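Local coordinates for protein alanine racemase (Oenococcus oeni PSU-1, PDB 3HUR) that belongs to the alanine racemase family, whose chains join an N-terminal TIM-barrel domain to a C-terminal domain built mainly of beta strands, at residues A111-L116 and S145-I150; S67-A72 and Y92-L97; F251-E256 and T364-R369; V12-D17 and Y44-I49. All coordinates share one frame; numbering follows the deposited sequence.

Contact 1 of 4, residues A111-L116 and S145-I150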
loop_
_atom_site.group_PDB
_atom_site.type_symbol
_atom_site.label_atom_id
_atom_site.label_comp_id
_atom_site.label_asym_id
_atom_site.label_seq_id
_atom_site.Cartn_x
_atom_site.Cartn_y
_atom_site.Cartn_z
ATOM N N ALA A 111 13.589 -13.873 42.786
ATOM C CA ALA A 111 12.544 -13.260 43.629
ATOM C C ALA A 111 11.180 -13.998 43.510
ATOM O O ALA A 111 10.528 -14.336 44.522
ATOM C CB ALA A 111 12.400 -11.777 43.296
ATOM N N TRP A 112 10.793 -14.277 42.267
ATOM C CA TRP A 112 9.525 -14.951 41.953
ATOM C C TRP A 112 9.396 -16.291 42.673
ATOM O O TRP A 112 8.338 -16.627 43.180
ATOM C CB TRP A 112 9.402 -15.137 40.419
ATOM C CG TRP A 112 8.120 -15.802 39.949
ATOM C CD1 TRP A 112 7.010 -15.182 39.463
ATOM C CD2 TRP A 112 7.830 -17.209 39.934
ATOM N NE1 TRP A 112 6.056 -16.107 39.146
ATOM C CE2 TRP A 112 6.527 -17.357 39.437
ATOM C CE3 TRP A 112 8.535 -18.351 40.322
ATOM C CZ2 TRP A 112 5.925 -18.590 39.296
ATOM C CZ3 TRP A 112 7.932 -19.574 40.182
ATOM C CH2 TRP A 112 6.644 -19.686 39.668
ATOM N N LEU A 113 10.483 -17.061 42.687
ATOM C CA LEU A 113 10.532 -18.388 43.361
ATOM C C LEU A 113 10.477 -18.274 44.863
ATOM O O LEU A 113 9.821 -19.063 45.515
ATOM C CB LEU A 113 11.818 -19.146 43.016
ATOM C CG LEU A 113 11.744 -20.273 41.998
ATOM C CD1 LEU A 113 13.117 -20.972 41.903
ATOM C CD2 LEU A 113 10.645 -21.247 42.369
ATOM N N GLN A 114 11.196 -17.305 45.403
ATOM C CA GLN A 114 11.243 -17.112 46.852
ATOM C C GLN A 114 9.886 -16.717 47.374
ATOM O O GLN A 114 9.502 -17.164 48.445
ATOM C CB GLN A 114 12.276 -16.044 47.254
ATOM C CG GLN A 114 13.705 -16.437 46.941
ATOM C CD GLN A 114 14.664 -15.257 46.956
ATOM O OE1 GLN A 114 14.251 -14.095 46.987
ATOM N NE2 GLN A 114 15.955 -15.555 46.913
ATOM N N ASN A 115 9.165 -15.888 46.614
ATOM C CA ASN A 115 7.849 -15.369 47.034
ATOM C C ASN A 115 6.667 -16.196 46.523
ATOM O O ASN A 115 5.505 -15.802 46.721
ATOM C CB ASN A 115 7.674 -13.903 46.591
ATOM C CG ASN A 115 8.724 -12.953 47.209
ATOM O OD1 ASN A 115 8.735 -12.707 48.422
ATOM N ND2 ASN A 115 9.589 -12.411 46.367
ATOM N N LEU A 116 6.942 -17.324 45.861
ATOM C CA LEU A 116 5.875 -18.264 45.524
ATOM C C LEU A 116 4.941 -18.391 46.706
ATOM O O LEU A 116 5.400 -18.646 47.812
ATOM C CB LEU A 116 6.427 -19.647 45.238
ATOM C CG LEU A 116 6.548 -20.023 43.779
ATOM C CD1 LEU A 116 6.778 -21.513 43.734
ATOM C CD2 LEU A 116 5.305 -19.641 43.011
ATOM N N SER A 145 21.847 -21.777 41.639
ATOM C CA SER A 145 21.898 -22.770 42.718
ATOM C C SER A 145 20.990 -22.387 43.888
ATOM O O SER A 145 20.394 -23.264 44.495
ATOM C CB SER A 145 23.335 -23.093 43.178
ATOM O OG SER A 145 23.976 -21.969 43.714
ATOM N N ALA A 146 20.827 -21.104 44.189
ATOM C CA ALA A 146 19.794 -20.728 45.171
ATOM C C ALA A 146 18.470 -21.286 44.706
ATOM O O ALA A 146 17.741 -21.910 45.479
ATOM C CB ALA A 146 19.697 -19.261 45.346
ATOM N N ALA A 147 18.191 -21.123 43.418
ATOM C CA ALA A 147 16.900 -21.500 42.862
ATOM C C ALA A 147 16.712 -23.008 42.846
ATOM O O ALA A 147 15.616 -23.494 43.119
ATOM C CB ALA A 147 16.758 -20.923 41.463
ATOM N N LYS A 148 17.776 -23.748 42.528
ATOM C CA LYS A 148 17.719 -25.237 42.496
ATOM C C LYS A 148 17.433 -25.814 43.869
ATOM O O LYS A 148 16.763 -26.840 43.972
ATOM C CB LYS A 148 19.029 -25.818 41.992
ATOM C CG LYS A 148 19.019 -27.322 41.814
ATOM C CD LYS A 148 20.415 -27.846 41.357
ATOM C CE LYS A 148 20.389 -29.335 40.895
ATOM N NZ LYS A 148 19.763 -30.263 41.890
ATOM N N LYS A 149 17.949 -25.138 44.905
ATOM C CA LYS A 149 17.649 -25.443 46.308
ATOM C C LYS A 149 16.181 -25.297 46.596
ATOM O O LYS A 149 15.615 -26.188 47.196
ATOM C CB LYS A 149 18.437 -24.538 47.295
ATOM N N ILE A 150 15.567 -24.181 46.191
ATOM C CA ILE A 150 14.153 -23.937 46.511
ATOM C C ILE A 150 13.278 -24.920 45.804
ATOM O O ILE A 150 12.319 -25.409 46.384
ATOM C CB ILE A 150 13.682 -22.530 46.170
ATOM C CG1 ILE A 150 14.395 -21.518 47.066
ATOM C CG2 ILE A 150 12.128 -22.417 46.339
ATOM C CD1 ILE A 150 14.351 -20.104 46.552
#

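Contact 2 of 4, residues S67-A72 and Y92-L97. With SO4 (sulfate ion), chain D.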
loop_
_atom_site.group_PDB
_atom_site.type_symbol
_atom_site.label_atom_id
_atom_site.label_comp_id
_atom_site.label_asym_id
_atom_site.label_seq_id
_atom_site.Cartn_x
_atom_site.Cartn_y
_atom_site.Cartn_z
ATOM N N SER A 67 2.436 -19.058 23.233
ATOM C CA SER A 67 2.810 -17.694 23.711
ATOM C C SER A 67 1.829 -17.039 24.673
ATOM O O SER A 67 2.097 -16.001 25.221
ATOM C CB SER A 67 2.950 -16.744 22.516
ATOM O OG SER A 67 3.570 -17.416 21.400
ATOM N N ASN A 68 0.656 -17.627 24.817
ATOM C CA ASN A 68 -0.408 -17.035 25.593
ATOM C C ASN A 68 -1.154 -18.148 26.338
ATOM O O ASN A 68 -1.429 -19.222 25.815
ATOM C CB ASN A 68 -1.376 -16.271 24.673
ATOM C CG ASN A 68 -0.786 -14.964 24.107
ATOM O OD1 ASN A 68 -0.715 -13.902 24.798
ATOM N ND2 ASN A 68 -0.425 -15.014 22.827
ATOM N N LEU A 69 -1.456 -17.878 27.585
ATOM C CA LEU A 69 -2.292 -18.745 28.356
ATOM C C LEU A 69 -3.567 -19.132 27.577
ATOM O O LEU A 69 -3.904 -20.307 27.439
ATOM C CB LEU A 69 -2.667 -18.009 29.631
ATOM C CG LEU A 69 -3.467 -18.817 30.634
ATOM C CD1 LEU A 69 -2.702 -20.078 30.984
ATOM C CD2 LEU A 69 -3.788 -17.936 31.867
ATOM N N ASP A 70 -4.264 -18.142 27.045
ATOM C CA ASP A 70 -5.539 -18.413 26.399
ATOM C C ASP A 70 -5.394 -19.425 25.246
ATOM O O ASP A 70 -6.221 -20.313 25.134
ATOM C CB ASP A 70 -6.340 -17.121 26.113
ATOM C CG ASP A 70 -6.028 -16.462 24.764
ATOM O OD1 ASP A 70 -4.881 -16.537 24.254
ATOM O OD2 ASP A 70 -6.980 -15.833 24.210
ATOM N N GLU A 71 -4.294 -19.431 24.502
ATOM C CA GLU A 71 -4.035 -20.543 23.561
ATOM C C GLU A 71 -3.863 -21.920 24.223
ATOM O O GLU A 71 -4.219 -22.953 23.637
ATOM C CB GLU A 71 -2.820 -20.261 22.680
ATOM C CG GLU A 71 -2.705 -21.147 21.440
ATOM C CD GLU A 71 -3.876 -20.948 20.439
ATOM O OE1 GLU A 71 -4.636 -19.938 20.546
ATOM O OE2 GLU A 71 -4.063 -21.831 19.560
ATOM N N ALA A 72 -3.270 -21.950 25.422
ATOM C CA ALA A 72 -3.130 -23.233 26.184
ATOM C C ALA A 72 -4.516 -23.760 26.504
ATOM O O ALA A 72 -4.835 -24.855 26.157
ATOM C CB ALA A 72 -2.333 -23.037 27.430
ATOM N N TYR A 92 1.015 -15.101 39.816
ATOM C CA TYR A 92 0.669 -15.931 40.961
ATOM C C TYR A 92 -0.808 -16.214 41.030
ATOM O O TYR A 92 -1.223 -17.227 41.603
ATOM C CB TYR A 92 1.057 -15.223 42.254
ATOM C CG TYR A 92 2.541 -15.116 42.555
ATOM C CD1 TYR A 92 3.484 -15.911 41.911
ATOM C CD2 TYR A 92 2.988 -14.232 43.532
ATOM C CE1 TYR A 92 4.843 -15.804 42.232
ATOM C CE2 TYR A 92 4.320 -14.127 43.856
ATOM C CZ TYR A 92 5.235 -14.920 43.217
ATOM O OH TYR A 92 6.552 -14.794 43.553
ATOM N N SER A 93 -1.598 -15.293 40.488
ATOM C CA SER A 93 -3.041 -15.441 40.426
ATOM C C SER A 93 -3.500 -16.517 39.434
ATOM O O SER A 93 -4.619 -17.002 39.549
ATOM C CB SER A 93 -3.696 -14.087 40.087
ATOM O OG SER A 93 -3.262 -13.592 38.833
ATOM N N ASP A 94 -2.666 -16.902 38.470
ATOM C CA ASP A 94 -3.038 -17.977 37.520
ATOM C C ASP A 94 -2.558 -19.351 37.950
ATOM O O ASP A 94 -2.770 -20.354 37.230
ATOM C CB ASP A 94 -2.530 -17.680 36.104
ATOM C CG ASP A 94 -3.201 -16.451 35.475
ATOM O OD1 ASP A 94 -4.424 -16.481 35.248
ATOM O OD2 ASP A 94 -2.488 -15.459 35.191
ATOM N N LEU A 95 -1.943 -19.414 39.128
ATOM C CA LEU A 95 -1.373 -20.672 39.645
ATOM C C LEU A 95 -2.319 -21.849 39.527
ATOM O O LEU A 95 -1.915 -22.924 39.082
ATOM C CB LEU A 95 -0.839 -20.518 41.085
ATOM C CG LEU A 95 0.691 -20.392 41.239
ATOM C CD1 LEU A 95 1.316 -19.594 40.091
ATOM C CD2 LEU A 95 1.118 -19.813 42.591
ATOM N N LYS A 96 -3.579 -21.612 39.877
ATOM C CA LYS A 96 -4.606 -22.639 39.837
ATOM C C LYS A 96 -4.841 -23.078 38.417
ATOM O O LYS A 96 -5.002 -24.267 38.137
ATOM C CB LYS A 96 -5.921 -22.119 40.449
ATOM N N LEU A 97 -4.859 -22.138 37.493
ATOM C CA LEU A 97 -5.120 -22.518 36.107
ATOM C C LEU A 97 -3.999 -23.384 35.599
ATOM O O LEU A 97 -4.236 -24.451 35.044
ATOM C CB LEU A 97 -5.284 -21.290 35.205
ATOM C CG LEU A 97 -6.672 -20.670 35.241
ATOM C CD1 LEU A 97 -6.692 -19.432 34.355
ATOM C CD2 LEU A 97 -7.763 -21.694 34.837
HETATM S S SO4 D . -1.613 -17.556 19.746
HETATM O O1 SO4 D . -1.698 -16.455 18.803
HETATM O O2 SO4 D . -0.438 -17.494 20.664
HETATM O O3 SO4 D . -2.901 -17.518 20.437
HETATM O O4 SO4 D . -1.526 -18.778 18.931
#

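Contact 3 of 4, residues F251-E256 and T364-R369. With SO4 (sulfate ion), chain C.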
loop_
_atom_site.group_PDB
_atom_site.type_symbol
_atom_site.label_atom_id
_atom_site.label_comp_id
_atom_site.label_asym_id
_atom_site.label_seq_id
_atom_site.Cartn_x
_atom_site.Cartn_y
_atom_site.Cartn_z
ATOM N N PHE A 251 2.748 -25.828 3.193
ATOM C CA PHE A 251 1.592 -25.002 2.828
ATOM C C PHE A 251 1.681 -24.641 1.354
ATOM O O PHE A 251 2.760 -24.647 0.802
ATOM C CB PHE A 251 1.547 -23.725 3.672
ATOM C CG PHE A 251 2.783 -22.913 3.552
ATOM C CD1 PHE A 251 2.888 -21.942 2.608
ATOM C CD2 PHE A 251 3.879 -23.198 4.339
ATOM C CE1 PHE A 251 4.068 -21.205 2.462
ATOM C CE2 PHE A 251 5.058 -22.486 4.204
ATOM C CZ PHE A 251 5.164 -21.484 3.263
ATOM N N SER A 252 0.527 -24.331 0.757
ATOM C CA SER A 252 0.380 -23.825 -0.588
ATOM C C SER A 252 -0.767 -22.833 -0.578
ATOM O O SER A 252 -1.687 -22.928 0.264
ATOM C CB SER A 252 -0.056 -24.929 -1.496
ATOM O OG SER A 252 0.966 -25.873 -1.723
ATOM N N VAL A 253 -0.720 -21.879 -1.507
ATOM C CA VAL A 253 -1.868 -21.057 -1.776
ATOM C C VAL A 253 -2.458 -21.668 -3.056
ATOM O O VAL A 253 -1.739 -21.935 -4.029
ATOM C CB VAL A 253 -1.542 -19.575 -1.922
ATOM C CG1 VAL A 253 -2.832 -18.782 -2.260
ATOM C CG2 VAL A 253 -0.912 -19.027 -0.664
ATOM N N CYS A 254 -3.760 -21.926 -3.019
ATOM C CA CYS A 254 -4.440 -22.560 -4.097
ATOM C C CYS A 254 -5.638 -21.761 -4.525
ATOM O O CYS A 254 -6.179 -20.949 -3.769
ATOM C CB CYS A 254 -4.984 -23.909 -3.631
ATOM S SG CYS A 254 -3.783 -25.064 -3.131
ATOM N N SER A 255 -6.098 -22.087 -5.722
ATOM C CA SER A 255 -7.342 -21.600 -6.233
ATOM C C SER A 255 -7.939 -22.702 -7.130
ATOM O O SER A 255 -7.540 -23.865 -7.026
ATOM C CB SER A 255 -7.109 -20.304 -6.997
ATOM O OG SER A 255 -8.327 -19.772 -7.496
ATOM N N GLU A 256 -8.888 -22.333 -7.990
ATOM C CA GLU A 256 -9.539 -23.288 -8.874
ATOM C C GLU A 256 -9.991 -22.610 -10.150
ATOM O O GLU A 256 -10.138 -21.415 -10.173
ATOM C CB GLU A 256 -10.734 -23.940 -8.166
ATOM C CG GLU A 256 -11.891 -22.989 -7.898
ATOM C CD GLU A 256 -12.977 -23.602 -7.037
ATOM O OE1 GLU A 256 -13.578 -24.593 -7.455
ATOM O OE2 GLU A 256 -13.248 -23.085 -5.939
ATOM N N THR A 364 1.151 -13.468 11.082
ATOM C CA THR A 364 1.226 -14.072 9.752
ATOM C C THR A 364 1.433 -13.003 8.690
ATOM O O THR A 364 1.074 -11.832 8.881
ATOM C CB THR A 364 -0.035 -14.880 9.361
ATOM O OG1 THR A 364 0.238 -15.595 8.143
ATOM C CG2 THR A 364 -1.205 -13.977 9.132
ATOM N N THR A 365 2.112 -13.406 7.635
ATOM C CA THR A 365 2.324 -12.590 6.452
ATOM C C THR A 365 1.881 -13.407 5.229
ATOM O O THR A 365 2.250 -13.055 4.109
ATOM C CB THR A 365 3.853 -12.219 6.256
ATOM O OG1 THR A 365 4.592 -13.435 6.067
ATOM C CG2 THR A 365 4.403 -11.448 7.440
ATOM N N LEU A 366 1.171 -14.524 5.443
ATOM C CA LEU A 366 0.680 -15.348 4.354
ATOM C C LEU A 366 -0.868 -15.252 4.273
ATOM O O LEU A 366 -1.570 -15.934 5.011
ATOM C CB LEU A 366 1.142 -16.791 4.521
ATOM C CG LEU A 366 0.748 -17.737 3.387
ATOM C CD1 LEU A 366 1.477 -17.379 2.099
ATOM C CD2 LEU A 366 0.950 -19.230 3.698
ATOM N N ALA A 367 -1.369 -14.386 3.382
ATOM C CA ALA A 367 -2.782 -14.387 2.923
ATOM C C ALA A 367 -3.699 -14.496 4.092
ATOM O O ALA A 367 -4.483 -15.414 4.188
ATOM C CB ALA A 367 -3.041 -15.511 1.960
ATOM N N PRO A 368 -3.609 -13.536 4.981
ATOM C CA PRO A 368 -4.326 -13.581 6.242
ATOM C C PRO A 368 -5.851 -13.618 6.128
ATOM O O PRO A 368 -6.526 -14.038 7.099
ATOM C CB PRO A 368 -3.877 -12.326 6.975
ATOM C CG PRO A 368 -3.362 -11.419 5.947
ATOM C CD PRO A 368 -3.007 -12.223 4.698
ATOM N N ARG A 369 -6.395 -13.239 4.979
ATOM C CA ARG A 369 -7.821 -13.122 4.859
ATOM C C ARG A 369 -8.484 -14.328 4.269
ATOM O O ARG A 369 -9.709 -14.340 4.202
ATOM C CB ARG A 369 -8.176 -11.868 4.072
ATOM C CG ARG A 369 -7.946 -10.593 4.921
ATOM C CD ARG A 369 -8.198 -9.309 4.172
ATOM N NE ARG A 369 -7.539 -9.281 2.882
ATOM C CZ ARG A 369 -8.041 -8.712 1.782
ATOM N NH1 ARG A 369 -9.231 -8.103 1.802
ATOM N NH2 ARG A 369 -7.345 -8.752 0.644
HETATM S S SO4 C . -4.395 -10.245 1.549
HETATM O O1 SO4 C . -4.962 -9.840 0.249
HETATM O O2 SO4 C . -4.564 -9.002 2.319
HETATM O O3 SO4 C . -5.075 -11.502 2.071
HETATM O O4 SO4 C . -2.973 -10.587 1.384
#

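Contact 4 of 4, residues V12-D17 and Y44-I49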
loop_
_atom_site.group_PDB
_atom_site.type_symbol
_atom_site.label_atom_id
_atom_site.label_comp_id
_atom_site.label_asym_id
_atom_site.label_seq_id
_atom_site.Cartn_x
_atom_site.Cartn_y
_atom_site.Cartn_z
ATOM N N VAL A 12 -5.447 -21.440 1.615
ATOM C CA VAL A 12 -4.110 -21.949 1.988
ATOM C C VAL A 12 -4.298 -23.363 2.383
ATOM O O VAL A 12 -5.034 -23.645 3.308
ATOM C CB VAL A 12 -3.487 -21.293 3.233
ATOM C CG1 VAL A 12 -2.107 -21.940 3.538
ATOM C CG2 VAL A 12 -3.348 -19.807 3.040
ATOM N N SER A 13 -3.607 -24.241 1.671
ATOM C CA SER A 13 -3.726 -25.664 1.844
ATOM C C SER A 13 -2.525 -26.105 2.699
ATOM O O SER A 13 -1.389 -25.849 2.341
ATOM C CB SER A 13 -3.684 -26.314 0.464
ATOM O OG SER A 13 -3.651 -27.703 0.617
ATOM N N VAL A 14 -2.802 -26.783 3.798
ATOM C CA VAL A 14 -1.828 -27.152 4.792
ATOM C C VAL A 14 -1.801 -28.692 4.956
ATOM O O VAL A 14 -2.764 -29.303 5.415
ATOM C CB VAL A 14 -2.206 -26.555 6.164
ATOM C CG1 VAL A 14 -1.195 -27.006 7.212
ATOM C CG2 VAL A 14 -2.338 -25.022 6.105
ATOM N N ASP A 15 -0.704 -29.315 4.578
ATOM C CA ASP A 15 -0.593 -30.760 4.631
ATOM C C ASP A 15 -0.009 -31.215 5.979
ATOM O O ASP A 15 1.200 -31.056 6.245
ATOM C CB ASP A 15 0.302 -31.205 3.491
ATOM C CG ASP A 15 0.734 -32.619 3.632
ATOM O OD1 ASP A 15 0.391 -33.234 4.665
ATOM O OD2 ASP A 15 1.433 -33.093 2.720
ATOM N N LEU A 16 -0.855 -31.784 6.820
ATOM C CA LEU A 16 -0.453 -32.051 8.197
ATOM C C LEU A 16 0.481 -33.203 8.292
ATOM O O LEU A 16 1.234 -33.272 9.256
ATOM C CB LEU A 16 -1.655 -32.304 9.105
ATOM C CG LEU A 16 -2.571 -31.092 9.341
ATOM C CD1 LEU A 16 -3.855 -31.468 10.082
ATOM C CD2 LEU A 16 -1.801 -29.994 10.075
ATOM N N ASP A 17 0.449 -34.093 7.297
ATOM C CA ASP A 17 1.402 -35.209 7.229
ATOM C C ASP A 17 2.815 -34.656 7.098
ATOM O O ASP A 17 3.743 -35.153 7.725
ATOM C CB ASP A 17 1.184 -36.115 6.006
ATOM C CG ASP A 17 -0.040 -37.028 6.124
ATOM O OD1 ASP A 17 -0.255 -37.696 7.160
ATOM O OD2 ASP A 17 -0.781 -37.107 5.124
ATOM N N TYR A 44 1.979 -20.503 13.510
ATOM C CA TYR A 44 2.671 -19.717 12.483
ATOM C C TYR A 44 1.700 -19.389 11.423
ATOM O O TYR A 44 1.973 -19.536 10.284
ATOM C CB TYR A 44 3.920 -20.448 11.952
ATOM C CG TYR A 44 4.923 -20.515 13.037
ATOM C CD1 TYR A 44 5.017 -21.620 13.865
ATOM C CD2 TYR A 44 5.699 -19.429 13.319
ATOM C CE1 TYR A 44 5.951 -21.660 14.919
ATOM C CE2 TYR A 44 6.605 -19.436 14.355
ATOM C CZ TYR A 44 6.735 -20.562 15.151
ATOM O OH TYR A 44 7.638 -20.527 16.204
ATOM N N GLY A 45 0.532 -18.955 11.840
ATOM C CA GLY A 45 -0.539 -18.661 10.913
ATOM C C GLY A 45 -1.062 -19.812 10.075
ATOM O O GLY A 45 -1.727 -19.563 9.080
ATOM N N LEU A 46 -0.799 -21.043 10.490
ATOM C CA LEU A 46 -1.270 -22.227 9.765
ATOM C C LEU A 46 -2.264 -23.044 10.566
ATOM O O LEU A 46 -2.945 -23.911 9.995
ATOM C CB LEU A 46 -0.107 -23.138 9.346
ATOM C CG LEU A 46 0.924 -22.481 8.453
ATOM C CD1 LEU A 46 1.864 -23.519 7.925
ATOM C CD2 LEU A 46 0.254 -21.736 7.317
ATOM N N GLY A 47 -2.348 -22.797 11.875
ATOM C CA GLY A 47 -3.404 -23.373 12.700
ATOM C C GLY A 47 -2.839 -24.215 13.822
ATOM O O GLY A 47 -2.395 -25.298 13.624
ATOM N N ALA A 48 -2.877 -23.716 15.029
ATOM C CA ALA A 48 -2.183 -24.395 16.116
ATOM C C ALA A 48 -2.904 -25.696 16.500
ATOM O O ALA A 48 -2.303 -26.723 16.720
ATOM C CB ALA A 48 -2.043 -23.469 17.285
ATOM N N ILE A 49 -4.209 -25.654 16.556
ATOM C CA ILE A 49 -4.976 -26.810 16.963
ATOM C C ILE A 49 -4.777 -28.010 16.046
ATOM O O ILE A 49 -4.331 -29.032 16.523
ATOM C CB ILE A 49 -6.427 -26.428 17.065
ATOM C CG1 ILE A 49 -6.540 -25.303 18.063
ATOM C CG2 ILE A 49 -7.290 -27.588 17.464
ATOM C CD1 ILE A 49 -7.598 -25.458 19.033
#

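Contact 1 of 4, residues A111-L116 and S145-I150
Leu113 and Gln114, at the end of helix 110-114, meet one side of helix 141-153 through Ala147 and Ile150. Leu113 points its CB at the second helix and forks there. As modelled, chi1 is -103°, well off a staggered value, and the extended second torsion carries Leu113 CD1 forward until it lies 3.7 Å from Ala147 CB. Leu113 CD1 also rests 3.8 Å from Ala147 O. The other branch turns to Ile150, with Leu113 CD2 4.4 Å from Ile150 CG2. Ile150 divides its two arms between neighbours: CG2, anti to its backbone N, faces the backbone of Leu113, 4.2 Å from Leu113 O, whereas CG1, beside that N (chi1 -66°), runs out extended to CD1. The tip of this longer arm touches the aliphatic part of Gln114, Ile150 CD1 lying 3.7 Å from Gln114 CG, and the two side chains cross at about a right angle. Leu113 also packs on Ile107 of strand 103-107 and Leu157 of strand 157-163, so it is wedged between the outer helices and the barrel strands; Ala147 touches Phe138 and Leu110. With methyl and methylene groups doing nearly all the touching, the two helices are joined by dispersion and the exclusion of water, and Gln114 contributes its carbon chain while remaining an exposed residue at the margin.

Contact 2 of 4, residues S67-A72 and Y92-L97
Leu69, in the first turn of helix 69-77, reaches across to Asp94 and Leu97 of segment 92-97, Leu97 lying in helix 95-100. Its CB already points at that segment, and CG follows anti to the backbone N (chi1 -175°), which extends the side chain toward it. From CG the chain forks: a chi2 of 56° bends CD1 aside and leaves CD2 as the outstretched methyl, aimed at the partners. This single methyl does the touching: Leu69 CD2 lies 3.7 Å from Asp94 OD1 and 3.9 Å from Asp94 CG, the two side chains meeting at a slant. The same Leu69 CD2 lies 4.1 Å from Leu97 CD1. Leu69 further packs on Ile103 of strand 103-107. Asp94 OD2 lies close to Asp91 OD2, a pairing of like charges that may raise the proton affinity of one of them.

The other side of segment 67-72 faces a sulfate ion and the second subunit. Asn68 ND2 donates to sulfate O2 over 3.3 Å at 164°; the ion is also held by Asp42 N and by Arg8 NH1 of the second subunit. Glu71 pairs with Lys371 of that subunit. Helices 69-77 and 95-100 follow the adjacent parallel strands 63-66 and 84-86, and the side-by-side packing of their N-terminal ends belongs to the outer helical layer of a TIM barrel.

Contact 3 of 4, residues F251-E256 and T364-R369
The C-terminal beta domain lays the loop between strands 357-364 and 372-375 over strand 251-263, and Leu366 from the loop packs on Phe251 and Val253 of the strand. Leu366 extends with CG anti to its backbone N (chi1 -177°) and straddles the two residues with its methyls. Leu366 CD2 comes to 3.5 Å from Phe251 CD1 and 3.9 Å from Phe251 CE1, approaching the ring obliquely. A chi1 of 57° in Phe251 presents the CD1-CE1 side of the ring to this methyl. The other methyl, Leu366 CD1, lies 4.0 Å from Val253 CG2, and these two side chains slide past each other in opposite directions. All three residues are buried. An ST turn shapes the loop just before: Thr364 OG1 accepts from Leu366 N over 3.1 Å at 168°. Beyond it, Arg369 grips a sulfate ion at the edge of its guanidinium, Arg369 NH2 lying 2.6 Å from sulfate O1 in a nearly straight bond, while NE adds two weak ones; Gly293 N also binds this ion. Arg372 ties down the loop by donating to the carbonyls of Leu366 and Ala367. Segment 251-256 lies between strand 10-15, bonded at Ser13 and Trp11, and strand 334-339, bonded at Leu337 and Val335, with the loop across the side that bears Phe251 and Val253.

Contact 4 of 4, residues V12-D17 and Y44-I49
Val12 and Val14 share one rotamer, CG1 anti to the backbone N (chi1 178° in Val14) and CG2 beside it, yet this presents CG1 of Val12 and CG2 of Val14 to the same methyl of Leu46. Leu46 holds its CG beside its own N (chi1 -59°); chi2 of -170° runs CD1 on as the extended arm and turns CD2 back, and it is CD2 that comes to both valines. Leu46 CD2 lies 4.4 Å from Val14 CG2 and 4.5 Å from Val12 CG1, a loose apolar touch in which one leucine methyl sits over two residues of the same strand face. Val14 CG2 also approaches the backbone, 4.1 Å from Leu46 O, a carbonyl that accepts from Tyr374 OH.

This is where the two domains of the chain meet. Strand 10-15 belongs to the mixed sheet that includes strands 251-263 and 372-375; yet it leads straight into helix 16-30, whereas segment 44-49 follows barrel strand 34-38 and opens helix 48-57. Asp15 is the N-cap of helix 16-30, Asp15 OD1 taking a weak bond of 2.8 Å from Asp17 N and another from Ala18 N. Gly47 is the N-cap of helix 48-57; at its backbone angles, with positive phi, a CB would collide with the carbonyl O of Leu46. Leu16, at the start of helix 16-30, lies against Leu51 and Ala54 of helix 48-57.

Along the chain contact 4 closes before contact 2 opens, then come contact 1 and contact 3. Contacts 1 and 2 lie among the outer helices of the TIM barrel, their centres about 20 Å apart, and are joined where Tyr92 OH meets Trp112 O. Contacts 3 and 4 lie only about 11 Å apart between centres, on neighbouring strands 251-263 and 10-15 of one mixed sheet, linked through Ser252 and Ser13. Contact 4 also reaches contact 2, Ala48 packing against Glu71. A continuous path thus runs from barrel periphery to C-terminal domain, with contacts 1 and 3 about 46 Å apart between centres. Contacts 2 and 3 both touch the second subunit.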